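Local coordinates for aerobactin synthase IucA (Klebsiella pneumoniae subsp. pneumoniae, PDB 5JM8), which binds ATP with magnesium and, as an NIS synthetase, probably uses it to join building blocks of the siderophore aerobactin, at residues V24-D29 / G543-Y548; Q109-S114 / H152-S157; V184-I189 / S218-L223; A210-N215 / G253-P258. One frame throughout, in Å; residues are numbered along the deposited sequence.

Contact 1 (V24-D29 / G543-Y548)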
loop_
_atom_site.group_PDB
_atom_site.type_symbol
_atom_site.label_atom_id
_atom_site.label_comp_id
_atom_site.label_asym_id
_atom_site.label_seq_id
_atom_site.Cartn_x
_atom_site.Cartn_y
_atom_site.Cartn_z
ATOM N N VAL A 24 -28.374 -14.021 -35.813
ATOM C CA VAL A 24 -29.794 -13.794 -35.555
ATOM C C VAL A 24 -30.177 -12.319 -35.694
ATOM O O VAL A 24 -31.300 -11.994 -36.080
ATOM C CB VAL A 24 -30.180 -14.295 -34.143
ATOM C CG1 VAL A 24 -31.561 -13.794 -33.734
ATOM C CG2 VAL A 24 -30.138 -15.810 -34.095
ATOM N N ARG A 25 -29.248 -11.429 -35.367
ATOM C CA ARG A 25 -29.498 -9.997 -35.475
ATOM C C ARG A 25 -29.526 -9.531 -36.931
ATOM O O ARG A 25 -30.282 -8.626 -37.283
ATOM C CB ARG A 25 -28.433 -9.213 -34.702
ATOM C CG ARG A 25 -28.465 -7.707 -34.948
ATOM C CD ARG A 25 -27.435 -6.983 -34.106
ATOM N NE ARG A 25 -27.838 -6.890 -32.707
ATOM C CZ ARG A 25 -27.111 -6.313 -31.755
ATOM N NH1 ARG A 25 -25.934 -5.778 -32.048
ATOM N NH2 ARG A 25 -27.560 -6.276 -30.509
ATOM N N GLU A 26 -28.703 -10.152 -37.770
ATOM C CA GLU A 26 -28.520 -9.694 -39.145
ATOM C C GLU A 26 -29.372 -10.468 -40.149
ATOM O O GLU A 26 -29.239 -10.275 -41.360
ATOM C CB GLU A 26 -27.043 -9.797 -39.535
ATOM C CG GLU A 26 -26.125 -9.019 -38.605
ATOM C CD GLU A 26 -24.672 -9.059 -39.032
ATOM O OE1 GLU A 26 -24.405 -9.336 -40.220
ATOM O OE2 GLU A 26 -23.798 -8.813 -38.174
ATOM N N THR A 27 -30.246 -11.337 -39.646
ATOM C CA THR A 27 -31.156 -12.094 -40.499
ATOM C C THR A 27 -32.594 -12.009 -39.994
ATOM O O THR A 27 -32.838 -11.857 -38.796
ATOM C CB THR A 27 -30.757 -13.583 -40.588
ATOM O OG1 THR A 27 -30.963 -14.222 -39.322
ATOM C CG2 THR A 27 -29.302 -13.730 -41.005
ATOM N N LYS A 28 -33.536 -12.104 -40.929
ATOM C CA LYS A 28 -34.957 -12.180 -40.610
ATOM C C LYS A 28 -35.460 -13.585 -40.929
ATOM O O LYS A 28 -36.662 -13.847 -40.919
ATOM C CB LYS A 28 -35.744 -11.124 -41.391
ATOM C CG LYS A 28 -35.315 -9.683 -41.101
ATOM C CD LYS A 28 -35.710 -9.247 -39.692
ATOM C CE LYS A 28 -35.297 -7.809 -39.408
ATOM N NZ LYS A 28 -33.817 -7.647 -39.356
ATOM N N ASP A 29 -34.515 -14.483 -41.201
ATOM C CA ASP A 29 -34.811 -15.863 -41.568
ATOM C C ASP A 29 -34.654 -16.793 -40.362
ATOM O O ASP A 29 -33.759 -17.640 -40.320
ATOM C CB ASP A 29 -33.898 -16.308 -42.716
ATOM C CG ASP A 29 -34.135 -17.745 -43.132
ATOM O OD1 ASP A 29 -35.254 -18.254 -42.917
ATOM O OD2 ASP A 29 -33.195 -18.368 -43.670
ATOM N N GLY A 543 -23.512 -4.462 -39.892
ATOM C CA GLY A 543 -23.340 -5.747 -39.237
ATOM C C GLY A 543 -21.920 -6.269 -39.346
ATOM O O GLY A 543 -21.176 -5.876 -40.242
ATOM N N ASN A 544 -21.550 -7.159 -38.429
ATOM C CA ASN A 544 -20.206 -7.727 -38.388
ATOM C C ASN A 544 -20.113 -9.099 -39.052
ATOM O O ASN A 544 -19.053 -9.485 -39.544
ATOM C CB ASN A 544 -19.726 -7.841 -36.940
ATOM C CG ASN A 544 -19.496 -6.495 -36.290
ATOM O OD1 ASN A 544 -18.579 -5.762 -36.662
ATOM N ND2 ASN A 544 -20.320 -6.166 -35.304
ATOM N N PHE A 545 -21.221 -9.833 -39.063
ATOM C CA PHE A 545 -21.221 -11.217 -39.530
ATOM C C PHE A 545 -21.007 -11.304 -41.044
ATOM O O PHE A 545 -20.162 -12.070 -41.507
ATOM C CB PHE A 545 -22.532 -11.906 -39.132
ATOM C CG PHE A 545 -22.624 -13.347 -39.565
ATOM C CD1 PHE A 545 -22.963 -13.662 -40.869
ATOM C CD2 PHE A 545 -22.399 -14.381 -38.669
ATOM C CE1 PHE A 545 -23.060 -14.977 -41.279
ATOM C CE2 PHE A 545 -22.498 -15.700 -39.075
ATOM C CZ PHE A 545 -22.824 -15.997 -40.380
ATOM N N PHE A 546 -21.760 -10.522 -41.813
ATOM C CA PHE A 546 -21.642 -10.558 -43.270
ATOM C C PHE A 546 -20.519 -9.640 -43.740
ATOM O O PHE A 546 -20.047 -9.751 -44.871
ATOM C CB PHE A 546 -22.970 -10.178 -43.929
ATOM C CG PHE A 546 -24.058 -11.186 -43.700
ATOM C CD1 PHE A 546 -24.045 -12.403 -44.361
ATOM C CD2 PHE A 546 -25.087 -10.922 -42.813
ATOM C CE1 PHE A 546 -25.040 -13.337 -44.145
ATOM C CE2 PHE A 546 -26.084 -11.849 -42.593
ATOM C CZ PHE A 546 -26.060 -13.060 -43.262
ATOM N N CYS A 547 -20.087 -8.742 -42.861
ATOM C CA CYS A 547 -18.925 -7.906 -43.135
ATOM C C CYS A 547 -17.653 -8.738 -43.038
ATOM O O CYS A 547 -16.706 -8.546 -43.802
ATOM C CB CYS A 547 -18.860 -6.729 -42.163
ATOM S SG CYS A 547 -17.454 -5.622 -42.422
ATOM N N TYR A 548 -17.643 -9.668 -42.090
ATOM C CA TYR A 548 -16.483 -10.516 -41.838
ATOM C C TYR A 548 -16.383 -11.623 -42.884
ATOM O O TYR A 548 -15.293 -12.085 -43.225
ATOM C CB TYR A 548 -16.578 -11.117 -40.435
ATOM C CG TYR A 548 -15.302 -11.742 -39.934
ATOM C CD1 TYR A 548 -14.213 -10.955 -39.613
ATOM C CD2 TYR A 548 -15.192 -13.114 -39.766
ATOM C CE1 TYR A 548 -13.047 -11.508 -39.150
ATOM C CE2 TYR A 548 -14.026 -13.680 -39.300
ATOM C CZ TYR A 548 -12.956 -12.868 -38.991
ATOM O OH TYR A 548 -11.791 -13.418 -38.522
#
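The ring of F546 carries CD1 of F545 over the centre of one face, 3.7 Å above its plane, while CG2 of T27 comes to its edge, 4.0 Å from CZ. The F545 ring meets CG of F546 in its own plane, at an edge, so one ring turns its rim to the face of the other. Beside this pair lies the carboxylate of E26, its plane 89° from the F545 ring and 54° from the F546 ring. CG of E26 is anti to the carbonyl carbon and the chain then runs extended, which pushes the carboxylate toward the backbone N-H groups of 544-546. There OE2 takes the backbone N of F545 on its syn lone pair, at 2.9 Å and almost straight (174°). The same oxygen receives a weak, bent bond from N of N544, and OE1 a weak one from N of F546 at 3.3 Å. A single carboxylate thus gathers three successive backbone N-H groups where the chain enters helix 545-549, and these groups probably favour its charged form. A CB on G543 would point at the carboxylate and clash with CD of E26. The hydroxyl of T27 turns back to the carbonyl of L23. E26 comes from the C-terminal part of helix 14-26, F545 packs on that helix, both rings touch L93 of helix 82-96, and N544 leans on Y484 of helix 475-500, not far from the bound ATP.

Contact 2 (Q109-S114 / H152-S157)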
loop_
_atom_site.group_PDB
_atom_site.type_symbol
_atom_site.label_atom_id
_atom_site.label_comp_id
_atom_site.label_asym_id
_atom_site.label_seq_id
_atom_site.Cartn_x
_atom_site.Cartn_y
_atom_site.Cartn_z
ATOM N N GLN A 109 -13.160 -21.433 -40.910
ATOM C CA GLN A 109 -11.970 -21.836 -40.166
ATOM C C GLN A 109 -11.648 -20.791 -39.100
ATOM O O GLN A 109 -11.279 -21.136 -37.980
ATOM C CB GLN A 109 -10.767 -22.053 -41.101
ATOM C CG GLN A 109 -10.262 -20.806 -41.815
ATOM C CD GLN A 109 -9.019 -21.063 -42.653
ATOM O OE1 GLN A 109 -8.590 -22.206 -42.818
ATOM N NE2 GLN A 109 -8.434 -19.995 -43.185
ATOM N N ARG A 110 -11.817 -19.519 -39.448
ATOM C CA ARG A 110 -11.573 -18.428 -38.508
ATOM C C ARG A 110 -12.549 -18.474 -37.334
ATOM O O ARG A 110 -12.175 -18.196 -36.197
ATOM C CB ARG A 110 -11.667 -17.074 -39.221
ATOM C CG ARG A 110 -10.460 -16.758 -40.094
ATOM C CD ARG A 110 -10.627 -15.452 -40.858
ATOM N NE ARG A 110 -9.428 -15.096 -41.613
ATOM C CZ ARG A 110 -9.319 -14.016 -42.383
ATOM N NH1 ARG A 110 -10.341 -13.181 -42.513
ATOM N NH2 ARG A 110 -8.188 -13.773 -43.031
ATOM N N VAL A 111 -13.799 -18.824 -37.616
ATOM C CA VAL A 111 -14.820 -18.936 -36.578
ATOM C C VAL A 111 -14.507 -20.086 -35.618
ATOM O O VAL A 111 -14.835 -20.016 -34.434
ATOM C CB VAL A 111 -16.222 -19.141 -37.198
ATOM C CG1 VAL A 111 -17.227 -19.588 -36.148
ATOM C CG2 VAL A 111 -16.695 -17.860 -37.859
ATOM N N MET A 112 -13.892 -21.146 -36.137
ATOM C CA MET A 112 -13.474 -22.274 -35.305
ATOM C C MET A 112 -12.227 -21.933 -34.507
ATOM O O MET A 112 -12.086 -22.347 -33.356
ATOM C CB MET A 112 -13.201 -23.514 -36.156
ATOM C CG MET A 112 -14.443 -24.207 -36.687
ATOM S SD MET A 112 -15.713 -24.498 -35.432
ATOM C CE MET A 112 -17.001 -23.441 -36.058
ATOM N N GLU A 113 -11.314 -21.201 -35.136
ATOM C CA GLU A 113 -10.101 -20.760 -34.467
ATOM C C GLU A 113 -10.476 -19.932 -33.246
ATOM O O GLU A 113 -9.999 -20.187 -32.144
ATOM C CB GLU A 113 -9.212 -19.955 -35.422
ATOM C CG GLU A 113 -8.442 -20.810 -36.435
ATOM C CD GLU A 113 -7.714 -19.985 -37.487
ATOM O OE1 GLU A 113 -8.005 -18.776 -37.614
ATOM O OE2 GLU A 113 -6.849 -20.552 -38.187
ATOM N N SER A 114 -11.357 -18.958 -33.448
ATOM C CA SER A 114 -11.830 -18.117 -32.357
ATOM C C SER A 114 -12.499 -18.959 -31.275
ATOM O O SER A 114 -12.227 -18.786 -30.088
ATOM C CB SER A 114 -12.803 -17.057 -32.878
ATOM O OG SER A 114 -13.334 -16.281 -31.817
ATOM N N HIS A 152 -19.864 -10.484 -32.853
ATOM C CA HIS A 152 -18.945 -10.796 -33.939
ATOM C C HIS A 152 -18.865 -12.318 -34.041
ATOM O O HIS A 152 -18.921 -13.003 -33.022
ATOM C CB HIS A 152 -17.563 -10.187 -33.688
ATOM C CG HIS A 152 -16.698 -10.133 -34.908
ATOM N ND1 HIS A 152 -15.882 -11.176 -35.289
ATOM C CD2 HIS A 152 -16.526 -9.163 -35.837
ATOM C CE1 HIS A 152 -15.243 -10.851 -36.399
ATOM N NE2 HIS A 152 -15.616 -9.634 -36.752
ATOM N N PRO A 153 -18.763 -12.858 -35.267
ATOM C CA PRO A 153 -18.686 -14.319 -35.395
ATOM C C PRO A 153 -17.349 -14.905 -34.943
ATOM O O PRO A 153 -17.314 -16.011 -34.404
ATOM C CB PRO A 153 -18.895 -14.547 -36.895
ATOM C CG PRO A 153 -18.473 -13.273 -37.536
ATOM C CD PRO A 153 -18.862 -12.197 -36.581
ATOM N N ALA A 154 -16.267 -14.168 -35.175
ATOM C CA ALA A 154 -14.928 -14.605 -34.795
ATOM C C ALA A 154 -14.191 -13.507 -34.028
ATOM O O ALA A 154 -13.221 -12.941 -34.530
ATOM C CB ALA A 154 -14.141 -15.006 -36.028
ATOM N N PRO A 155 -14.650 -13.208 -32.803
ATOM C CA PRO A 155 -14.068 -12.132 -31.991
ATOM C C PRO A 155 -12.643 -12.413 -31.508
ATOM O O PRO A 155 -11.963 -11.479 -31.082
ATOM C CB PRO A 155 -15.025 -12.040 -30.800
ATOM C CG PRO A 155 -15.653 -13.382 -30.709
ATOM C CD PRO A 155 -15.768 -13.875 -32.114
ATOM N N LYS A 156 -12.204 -13.669 -31.575
ATOM C CA LYS A 156 -10.876 -14.050 -31.094
ATOM C C LYS A 156 -10.017 -14.661 -32.196
ATOM O O LYS A 156 -9.289 -15.624 -31.965
ATOM C CB LYS A 156 -10.996 -15.037 -29.926
ATOM C CG LYS A 156 -11.714 -14.475 -28.707
ATOM C CD LYS A 156 -10.942 -13.317 -28.087
ATOM C CE LYS A 156 -11.618 -12.806 -26.828
ATOM N NZ LYS A 156 -10.930 -11.613 -26.268
ATOM N N SER A 157 -10.117 -14.105 -33.396
ATOM C CA SER A 157 -9.177 -14.422 -34.461
ATOM C C SER A 157 -7.893 -13.634 -34.203
ATOM O O SER A 157 -7.939 -12.419 -34.017
ATOM C CB SER A 157 -9.779 -14.094 -35.832
ATOM O OG SER A 157 -8.781 -14.019 -36.836
#
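Regular helix on one side meets an irregular, proline-broken loop on the other: residues 109-114 make one and a half turns, bonded from N of S114 to O of R110, and residues 152-157 run past them with CA of V111 4.7 Å from CA of A154. The close approach is consistent with the small side chains of S114 and A154 at the seam. OG of S114 is anti to the backbone N (chi1 176°), which sets it facing the loop, and there it accepts the backbone N-H of K156 at 2.9 Å, the bond somewhat bent at 143°. CB of A154 settles against the helix, 3.8 Å from O of R110 and 4.0 Å from CB of S114. One turn back, CG2 of V111 touches CB of P153 at 4.1 Å, the two side chains crossing at about a right angle. Within the loop, ND1 of H152 accepts from N of A154, while NE2 bonds to N287. Helix 101-124 is thereby joined to the loop before helix 163-169, where P155 lies near ATP; Y548 of helix 545-549 covers A154 and S157, R110 pairs with D551, and F19 of helix 14-26 packs on V111 and P153.

Contact 3 (V184-I189 / S218-L223)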
loop_
_atom_site.group_PDB
_atom_site.type_symbol
_atom_site.label_atom_id
_atom_site.label_comp_id
_atom_site.label_asym_id
_atom_site.label_seq_id
_atom_site.Cartn_x
_atom_site.Cartn_y
_atom_site.Cartn_z
ATOM N N VAL A 184 18.096 5.096 -31.403
ATOM C CA VAL A 184 17.887 5.567 -32.768
ATOM C C VAL A 184 18.372 7.001 -32.956
ATOM O O VAL A 184 18.099 7.869 -32.127
ATOM C CB VAL A 184 16.393 5.497 -33.151
ATOM C CG1 VAL A 184 16.184 5.932 -34.594
ATOM C CG2 VAL A 184 15.851 4.095 -32.930
ATOM N N ASN A 185 19.086 7.245 -34.051
ATOM C CA ASN A 185 19.502 8.599 -34.395
ATOM C C ASN A 185 18.271 9.432 -34.742
ATOM O O ASN A 185 17.391 8.977 -35.471
ATOM C CB ASN A 185 20.498 8.586 -35.562
ATOM C CG ASN A 185 21.089 9.962 -35.850
ATOM O OD1 ASN A 185 20.420 10.984 -35.714
ATOM N ND2 ASN A 185 22.351 9.988 -36.260
ATOM N N LYS A 186 18.224 10.655 -34.220
ATOM C CA LYS A 186 17.063 11.528 -34.376
ATOM C C LYS A 186 16.702 11.786 -35.838
ATOM O O LYS A 186 15.556 12.111 -36.153
ATOM C CB LYS A 186 17.315 12.860 -33.673
ATOM C CG LYS A 186 18.489 13.648 -34.228
ATOM C CD LYS A 186 18.687 14.934 -33.444
ATOM C CE LYS A 186 19.859 15.739 -33.967
ATOM N NZ LYS A 186 20.067 16.978 -33.171
ATOM N N THR A 187 17.681 11.637 -36.726
ATOM C CA THR A 187 17.448 11.806 -38.158
ATOM C C THR A 187 16.549 10.710 -38.714
ATOM O O THR A 187 16.120 10.785 -39.866
ATOM C CB THR A 187 18.763 11.796 -38.963
ATOM O OG1 THR A 187 19.391 10.514 -38.841
ATOM C CG2 THR A 187 19.716 12.878 -38.473
ATOM N N GLN A 188 16.283 9.689 -37.901
ATOM C CA GLN A 188 15.418 8.587 -38.307
ATOM C C GLN A 188 14.178 8.473 -37.420
ATOM O O GLN A 188 13.465 7.468 -37.465
ATOM C CB GLN A 188 16.194 7.270 -38.288
ATOM C CG GLN A 188 17.383 7.246 -39.238
ATOM C CD GLN A 188 16.996 7.570 -40.669
ATOM O OE1 GLN A 188 17.471 8.546 -41.247
ATOM N NE2 GLN A 188 16.131 6.747 -41.248
ATOM N N ILE A 189 13.925 9.509 -36.625
ATOM C CA ILE A 189 12.755 9.551 -35.752
ATOM C C ILE A 189 11.778 10.629 -36.198
ATOM O O ILE A 189 12.062 11.821 -36.083
ATOM C CB ILE A 189 13.152 9.810 -34.286
ATOM C CG1 ILE A 189 13.942 8.620 -33.741
ATOM C CG2 ILE A 189 11.910 10.047 -33.427
ATOM C CD1 ILE A 189 14.564 8.863 -32.384
ATOM N N SER A 218 21.512 10.232 -25.856
ATOM C CA SER A 218 22.360 11.376 -26.165
ATOM C C SER A 218 21.616 12.377 -27.038
ATOM O O SER A 218 20.453 12.166 -27.384
ATOM C CB SER A 218 23.644 10.923 -26.861
ATOM O OG SER A 218 23.411 10.629 -28.225
ATOM N N ASP A 219 22.293 13.462 -27.397
ATOM C CA ASP A 219 21.680 14.521 -28.190
ATOM C C ASP A 219 21.167 13.988 -29.518
ATOM O O ASP A 219 20.069 14.333 -29.951
ATOM C CB ASP A 219 22.675 15.657 -28.445
ATOM C CG ASP A 219 23.048 16.403 -27.179
ATOM O OD1 ASP A 219 22.248 16.393 -26.221
ATOM O OD2 ASP A 219 24.142 17.007 -27.144
ATOM N N ASN A 220 21.965 13.140 -30.153
ATOM C CA ASN A 220 21.625 12.620 -31.466
ATOM C C ASN A 220 20.943 11.266 -31.387
ATOM O O ASN A 220 20.096 10.942 -32.217
ATOM C CB ASN A 220 22.880 12.522 -32.329
ATOM C CG ASN A 220 23.509 13.876 -32.591
ATOM O OD1 ASN A 220 22.816 14.893 -32.662
ATOM N ND2 ASN A 220 24.829 13.898 -32.730
ATOM N N GLN A 221 21.310 10.484 -30.377
ATOM C CA GLN A 221 20.817 9.118 -30.238
ATOM C C GLN A 221 19.729 9.038 -29.166
ATOM O O GLN A 221 19.992 9.260 -27.983
ATOM C CB GLN A 221 21.988 8.177 -29.916
ATOM C CG GLN A 221 21.581 6.816 -29.375
ATOM C CD GLN A 221 22.760 5.872 -29.192
ATOM O OE1 GLN A 221 22.949 4.946 -29.978
ATOM N NE2 GLN A 221 23.543 6.089 -28.139
ATOM N N TRP A 222 18.509 8.715 -29.596
ATOM C CA TRP A 222 17.347 8.679 -28.713
ATOM C C TRP A 222 16.842 7.258 -28.490
ATOM O O TRP A 222 17.009 6.387 -29.345
ATOM C CB TRP A 222 16.209 9.526 -29.287
ATOM C CG TRP A 222 16.562 10.960 -29.531
ATOM C CD1 TRP A 222 17.721 11.593 -29.188
ATOM C CD2 TRP A 222 15.744 11.942 -30.177
ATOM N NE1 TRP A 222 17.675 12.908 -29.579
ATOM C CE2 TRP A 222 16.471 13.147 -30.189
ATOM C CE3 TRP A 222 14.467 11.918 -30.745
ATOM C CZ2 TRP A 222 15.964 14.317 -30.748
ATOM C CZ3 TRP A 222 13.965 13.081 -31.298
ATOM C CH2 TRP A 222 14.713 14.264 -31.297
ATOM N N LEU A 223 16.210 7.039 -27.343
ATOM C CA LEU A 223 15.584 5.760 -27.034
ATOM C C LEU A 223 14.181 5.717 -27.632
ATOM O O LEU A 223 13.407 6.666 -27.488
ATOM C CB LEU A 223 15.534 5.538 -25.522
ATOM C CG LEU A 223 16.891 5.479 -24.816
ATOM C CD1 LEU A 223 16.703 5.432 -23.307
ATOM C CD2 LEU A 223 17.695 4.279 -25.294
#
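K186 sets off with CG in the crowded position between its backbone N and carbonyl carbon (chi1 62°) and then runs fully extended, while W222 holds CG anti to its carbonyl carbon; together these torsions set CB of K186 over the indole and send the rest of the chain toward N220. The setting is an antiparallel pairing in a three-stranded sheet, where the end of strand 177-185 meets the start of the outer strand 221-226. V184 and W222 form the hydrogen-bonded pair: N of V184 gives to O of W222 in the carbonyl plane, and N of W222 returns to O of V184 from above the carbonyl plane of V184, both at 2.7 Å. N185 and Q221 make the next, non-hydrogen-bonded pair. The pairing ends where N of K186 reaches O of N220 at 2.8 Å, nearly along the C=O axis.

Both segments turn here. OD1 of N185 accepts N of T187 to make an Asx turn, and OG of S218 accepts N of Q221 in an ST motif. W222 is fixed in rotation by its own loop, NE1 giving to O of D219 at 2.8 Å. I189 approaches the same ring obliquely, its CD1 3.5 Å from CE3, and helix 198-209 adds L202 and Q199 around the indole. D219 bonds to Q199 of the second subunit, so this corner of the sheet lies at the subunit interface, where K186 NZ has a long, weak ion pair with D219 of that subunit. Over the six-membered ring, CB of K186 makes a CH-pi contact, 3.6 Å from the centroid and 15° off the ring normal.

Contact 4 (A210-N215 / G253-P258)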
loop_
_atom_site.group_PDB
_atom_site.type_symbol
_atom_site.label_atom_id
_atom_site.label_comp_id
_atom_site.label_asym_id
_atom_site.label_seq_id
_atom_site.Cartn_x
_atom_site.Cartn_y
_atom_site.Cartn_z
ATOM N N ALA A 210 12.192 2.459 -18.553
ATOM C CA ALA A 210 13.425 1.685 -18.659
ATOM C C ALA A 210 14.634 2.566 -18.361
ATOM O O ALA A 210 15.439 2.843 -19.250
ATOM C CB ALA A 210 13.545 1.072 -20.036
ATOM N N PRO A 211 14.763 3.006 -17.101
ATOM C CA PRO A 211 15.833 3.920 -16.687
ATOM C C PRO A 211 17.227 3.392 -17.004
ATOM O O PRO A 211 18.129 4.175 -17.299
ATOM C CB PRO A 211 15.651 4.032 -15.169
ATOM C CG PRO A 211 14.332 3.463 -14.862
ATOM C CD PRO A 211 13.943 2.550 -15.966
ATOM N N GLN A 212 17.398 2.076 -16.938
ATOM C CA GLN A 212 18.724 1.481 -17.063
ATOM C C GLN A 212 19.241 1.523 -18.502
ATOM O O GLN A 212 20.371 1.114 -18.769
ATOM C CB GLN A 212 18.718 0.035 -16.545
ATOM C CG GLN A 212 17.922 -0.962 -17.379
ATOM C CD GLN A 212 16.447 -1.016 -17.011
ATOM O OE1 GLN A 212 15.929 -0.143 -16.311
ATOM N NE2 GLN A 212 15.762 -2.052 -17.480
ATOM N N LEU A 213 18.410 2.012 -19.419
ATOM C CA LEU A 213 18.806 2.171 -20.816
ATOM C C LEU A 213 19.229 3.601 -21.118
ATOM O O LEU A 213 19.531 3.940 -22.261
ATOM C CB LEU A 213 17.664 1.775 -21.754
ATOM C CG LEU A 213 17.283 0.297 -21.816
ATOM C CD1 LEU A 213 16.143 0.105 -22.800
ATOM C CD2 LEU A 213 18.472 -0.571 -22.201
ATOM N N LEU A 214 19.248 4.444 -20.093
ATOM C CA LEU A 214 19.580 5.845 -20.293
ATOM C C LEU A 214 21.061 6.020 -20.615
ATOM O O LEU A 214 21.480 7.093 -21.039
ATOM C CB LEU A 214 19.200 6.664 -19.060
ATOM C CG LEU A 214 17.696 6.894 -18.874
ATOM C CD1 LEU A 214 17.420 7.581 -17.548
ATOM C CD2 LEU A 214 17.114 7.710 -20.024
ATOM N N ASN A 215 21.850 4.963 -20.434
ATOM C CA ASN A 215 23.258 5.004 -20.819
ATOM C C ASN A 215 23.420 5.060 -22.338
ATOM O O ASN A 215 24.534 5.187 -22.848
ATOM C CB ASN A 215 24.020 3.796 -20.254
ATOM C CG ASN A 215 23.411 2.465 -20.661
ATOM O OD1 ASN A 215 22.567 2.396 -21.550
ATOM N ND2 ASN A 215 23.846 1.397 -20.006
ATOM N N GLY A 253 17.241 -4.494 -27.036
ATOM C CA GLY A 253 16.493 -5.624 -26.518
ATOM C C GLY A 253 15.341 -5.204 -25.623
ATOM O O GLY A 253 14.943 -4.036 -25.610
ATOM N N GLU A 254 14.807 -6.164 -24.874
ATOM C CA GLU A 254 13.721 -5.897 -23.937
ATOM C C GLU A 254 14.259 -5.397 -22.604
ATOM O O GLU A 254 15.312 -5.841 -22.147
ATOM C CB GLU A 254 12.884 -7.154 -23.714
ATOM C CG GLU A 254 12.242 -7.699 -24.971
ATOM C CD GLU A 254 11.475 -8.980 -24.720
ATOM O OE1 GLU A 254 11.487 -9.466 -23.568
ATOM O OE2 GLU A 254 10.861 -9.501 -25.674
ATOM N N ALA A 255 13.527 -4.479 -21.980
ATOM C CA ALA A 255 13.951 -3.906 -20.710
ATOM C C ALA A 255 12.850 -3.086 -20.059
ATOM O O ALA A 255 11.984 -2.532 -20.739
ATOM C CB ALA A 255 15.186 -3.037 -20.912
ATOM N N GLY A 256 12.896 -3.017 -18.733
ATOM C CA GLY A 256 12.108 -2.053 -17.992
ATOM C C GLY A 256 10.837 -2.577 -17.359
ATOM O O GLY A 256 10.686 -3.773 -17.106
ATOM N N ALA A 257 9.918 -1.650 -17.103
ATOM C CA ALA A 257 8.696 -1.940 -16.368
ATOM C C ALA A 257 7.791 -2.899 -17.133
ATOM O O ALA A 257 7.873 -2.989 -18.356
ATOM C CB ALA A 257 7.957 -0.645 -16.068
ATOM N N PRO A 258 6.923 -3.624 -16.409
ATOM C CA PRO A 258 5.994 -4.561 -17.050
ATOM C C PRO A 258 4.801 -3.859 -17.687
ATOM O O PRO A 258 4.243 -2.939 -17.088
ATOM C CB PRO A 258 5.546 -5.448 -15.890
ATOM C CG PRO A 258 5.620 -4.559 -14.705
ATOM C CD PRO A 258 6.790 -3.642 -14.941
#
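Q212 has CG in the crowded position between backbone N and carbonyl carbon (chi1 68°), and a sharp bend at chi2 (-86°) brings NE2 to A255 and G256. There NE2 ends 3.6 Å from CB of A255 and 3.3 Å from N of G256; both nitrogens are donors, so the approach is packing without a bond. L213 takes the commoner form, CG anti to the carbonyl carbon and the chain extended beyond it, so that CD1 meets CB of A255 at 3.8 Å. CB of A255 is thus touched by both the amide and the leucine tip. A210 adds its CB, 4.0 Å from CA of G256. Positive phi (100°) at G256 suits glycine, and a CB there would run into CB of A210. The 3-10 turn, with N of L213 bonded to O of A210, presents Q212 and L213 together toward A255. This small surface contact joins the loop after helix 198-209 to the end of strand 249-255. W181 of the neighbouring strand 177-185 bonds through NE1 to O of A255 and packs on A210 and L213, and P211 meets R274 of the second subunit.

How the contacts relate
From the N terminus, helix 14-26 enters contact 1 at once, but its partner arrives more than 500 residues later, so contact 1 closes a loop holding the other three. Contact 2 closes first, tying helix 101-124 to the loop at 152-157, and it touches contact 1 through Y548, which packs on R110 and H152 among others. Contacts 3 and 4 follow on the far side of the chain's centre. They cross: 184-189 opens, 210-215 intervenes, then 218-223 and 253-258 close them in turn. Both involve the three-stranded sheet, meet where L223 packs on L213 and L214, and reach the second subunit, whereas contacts 1 and 2 lie nearer the ATP site.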